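Local coordinates for putative hydrolase (Shewanella frigidimarina, PDB 3LHO), which probably acts as an iron-dependent dioxygenase of the 2-oxoadipate dioxygenase/decarboxylase family, at residues S150-A153 with A154-A158. Sequence-based numbering, arbitrary orientation.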
ATOM      1  N   SER A 150      15.498   6.679   4.948  1.00 18.31           N
ATOM      2  CA  SER A 150      14.150   6.141   4.902  1.00 17.89           C
ATOM      3  C   SER A 150      13.823   5.454   3.586  1.00 17.64           C
ATOM      4  O   SER A 150      13.648   6.128   2.543  1.00 16.51           O
ATOM      5  CB  SER A 150      13.113   7.257   5.175  1.00 17.19           C
ATOM      6  OG  SER A 150      11.764   6.740   5.156  1.00 18.24           O
ATOM      7  N   GLU A 151      13.688   4.123   3.623  1.00 18.11           N
ATOM      8  CA  GLU A 151      13.198   3.387   2.429  1.00 20.30           C
ATOM      9  C   GLU A 151      11.816   3.884   2.013  1.00 19.15           C
ATOM     10  O   GLU A 151      11.484   3.978   0.815  1.00 17.85           O
ATOM     11  CB  GLU A 151      13.118   1.884   2.711  1.00 23.67           C
ATOM     12  CG  GLU A 151      14.489   1.199   2.773  1.00 33.40           C
ATOM     13  CD  GLU A 151      14.383  -0.243   3.247  1.00 46.56           C
ATOM     14  OE1 GLU A 151      13.515  -0.976   2.719  1.00 42.87           O
ATOM     15  OE2 GLU A 151      15.156  -0.635   4.152  1.00 56.05           O
ATOM     16  N   TYR A 152      10.981   4.159   3.009  1.00 17.31           N
ATOM     17  CA  TYR A 152       9.630   4.686   2.766  1.00 16.34           C
ATOM     18  C   TYR A 152       9.658   5.960   1.952  1.00 14.80           C
ATOM     19  O   TYR A 152       9.000   6.053   0.885  1.00 16.96           O
ATOM     20  CB  TYR A 152       8.972   4.926   4.132  1.00 17.94           C
ATOM     21  CG  TYR A 152       7.528   5.373   4.126  1.00 17.89           C
ATOM     22  CD1 TYR A 152       7.175   6.675   3.707  1.00 13.61           C
ATOM     23  CD2 TYR A 152       6.517   4.531   4.618  1.00 17.87           C
ATOM     24  CE1 TYR A 152       5.842   7.123   3.770  1.00 12.24           C
ATOM     25  CE2 TYR A 152       5.184   4.960   4.644  1.00 14.65           C
ATOM     26  CZ  TYR A 152       4.857   6.274   4.199  1.00 16.83           C
ATOM     27  OH  TYR A 152       3.526   6.761   4.222  1.00 14.91           O
ATOM     28  N   ALA A 153      10.431   6.945   2.437  1.00 17.02           N
ATOM     29  CA  ALA A 153      10.594   8.216   1.711  1.00 16.53           C
ATOM     30  C   ALA A 153      11.107   8.005   0.300  1.00 17.15           C
ATOM     31  O   ALA A 153      10.586   8.608  -0.672  1.00 15.08           O
ATOM     32  CB  ALA A 153      11.557   9.182   2.496  1.00 14.07           C
ATOM     33  N   ALA A 154      12.102   7.121   0.149  1.00 15.58           N
ATOM     34  CA  ALA A 154      12.681   6.886  -1.206  1.00 16.92           C
ATOM     35  C   ALA A 154      11.671   6.285  -2.193  1.00 14.46           C
ATOM     36  O   ALA A 154      11.560   6.706  -3.385  1.00 17.69           O
ATOM     37  CB  ALA A 154      13.930   5.975  -1.086  1.00 15.25           C
ATOM     38  N   TRP A 155      10.872   5.348  -1.686  1.00 17.57           N
ATOM     39  CA  TRP A 155       9.823   4.714  -2.448  1.00 18.31           C
ATOM     40  C   TRP A 155       8.834   5.744  -2.939  1.00 19.66           C
ATOM     41  O   TRP A 155       8.506   5.762  -4.113  1.00 14.04           O
ATOM     42  CB  TRP A 155       9.093   3.626  -1.633  1.00 17.81           C
ATOM     43  CG  TRP A 155       8.171   2.788  -2.455  1.00 19.05           C
ATOM     44  CD1 TRP A 155       8.469   1.590  -3.068  1.00 20.89           C
ATOM     45  CD2 TRP A 155       6.789   3.068  -2.764  1.00 19.48           C
ATOM     46  NE1 TRP A 155       7.366   1.124  -3.745  1.00 18.02           N
ATOM     47  CE2 TRP A 155       6.316   1.999  -3.555  1.00 21.79           C
ATOM     48  CE3 TRP A 155       5.890   4.101  -2.397  1.00 18.31           C
ATOM     49  CZ2 TRP A 155       4.997   1.951  -4.033  1.00 21.79           C
ATOM     50  CZ3 TRP A 155       4.590   4.052  -2.854  1.00 24.87           C
ATOM     51  CH2 TRP A 155       4.143   2.972  -3.658  1.00 23.26           C
ATOM     52  N   VAL A 156       8.365   6.597  -2.040  1.00 18.23           N
ATOM     53  CA  VAL A 156       7.414   7.634  -2.446  1.00 16.75           C
ATOM     54  C   VAL A 156       8.074   8.588  -3.437  1.00 16.72           C
ATOM     55  O   VAL A 156       7.470   8.926  -4.457  1.00 15.80           O
ATOM     56  CB  VAL A 156       6.837   8.426  -1.264  1.00 15.64           C
ATOM     57  CG1 VAL A 156       5.952   9.529  -1.820  1.00 13.60           C
ATOM     58  CG2 VAL A 156       6.034   7.542  -0.353  1.00 13.08           C
ATOM     59  N   ALA A 157       9.345   8.953  -3.193  1.00 15.13           N
ATOM     60  CA  ALA A 157      10.068   9.823  -4.135  1.00 15.00           C
ATOM     61  C   ALA A 157      10.180   9.183  -5.527  1.00 16.45           C
ATOM     62  O   ALA A 157      10.008   9.881  -6.575  1.00 15.43           O
ATOM     63  CB  ALA A 157      11.466  10.194  -3.570  1.00 12.98           C
ATOM     64  N   ALA A 158      10.433   7.870  -5.575  1.00 15.66           N
ATOM     65  CA  ALA A 158      10.621   7.164  -6.877  1.00 17.77           C
ATOM     66  C   ALA A 158       9.326   6.909  -7.641  1.00 18.07           C
ATOM     67  O   ALA A 158       9.304   6.986  -8.884  1.00 17.32           O
ATOM     68  CB  ALA A 158      11.408   5.833  -6.707  1.00 16.79           C
TER
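Tyr152 and Val156, one helical turn apart, run side by side in the same direction, and CE1 of the ring meets Val156 CG2 at 4.1 Å. With Tyr152 CG anti to the backbone N (chi1 -175°), the ring is sent outward from the helix alongside the valine, whose CG2 also rests 3.5 Å from Tyr152 O. Four successive i to i+4 backbone bonds join 150-153 to 154-158 in helix 151-159: Ala154 N to Ser150 O (3.0 Å), Trp155 N to Glu151 O (2.9 Å), Val156 N to Tyr152 O (3.0 Å) and Ala157 N to Ala153 O (2.8 Å). Ser150 is the N-cap: its OG accepts from Ala153 N at 3.0 Å in a nearly straight bond (173°), taking up a first-turn amide that has no acceptor within helix 151-159 itself. The short helix packs between strand 39-47 of the mixed sheet, touched by Tyr152, Ala153 and Val156, and helix 140-149, where Ala154, Ala157 and Ala158 present only methyl groups to Tyr143, Leu146 and Leu147. Tyr152 OH hydrogen-bonds with Ser97 OG and Thr46 N; Trp155 NE1 hydrogen-bonds to Ser231 O, and its indole forms a cation-pi contact with Arg45.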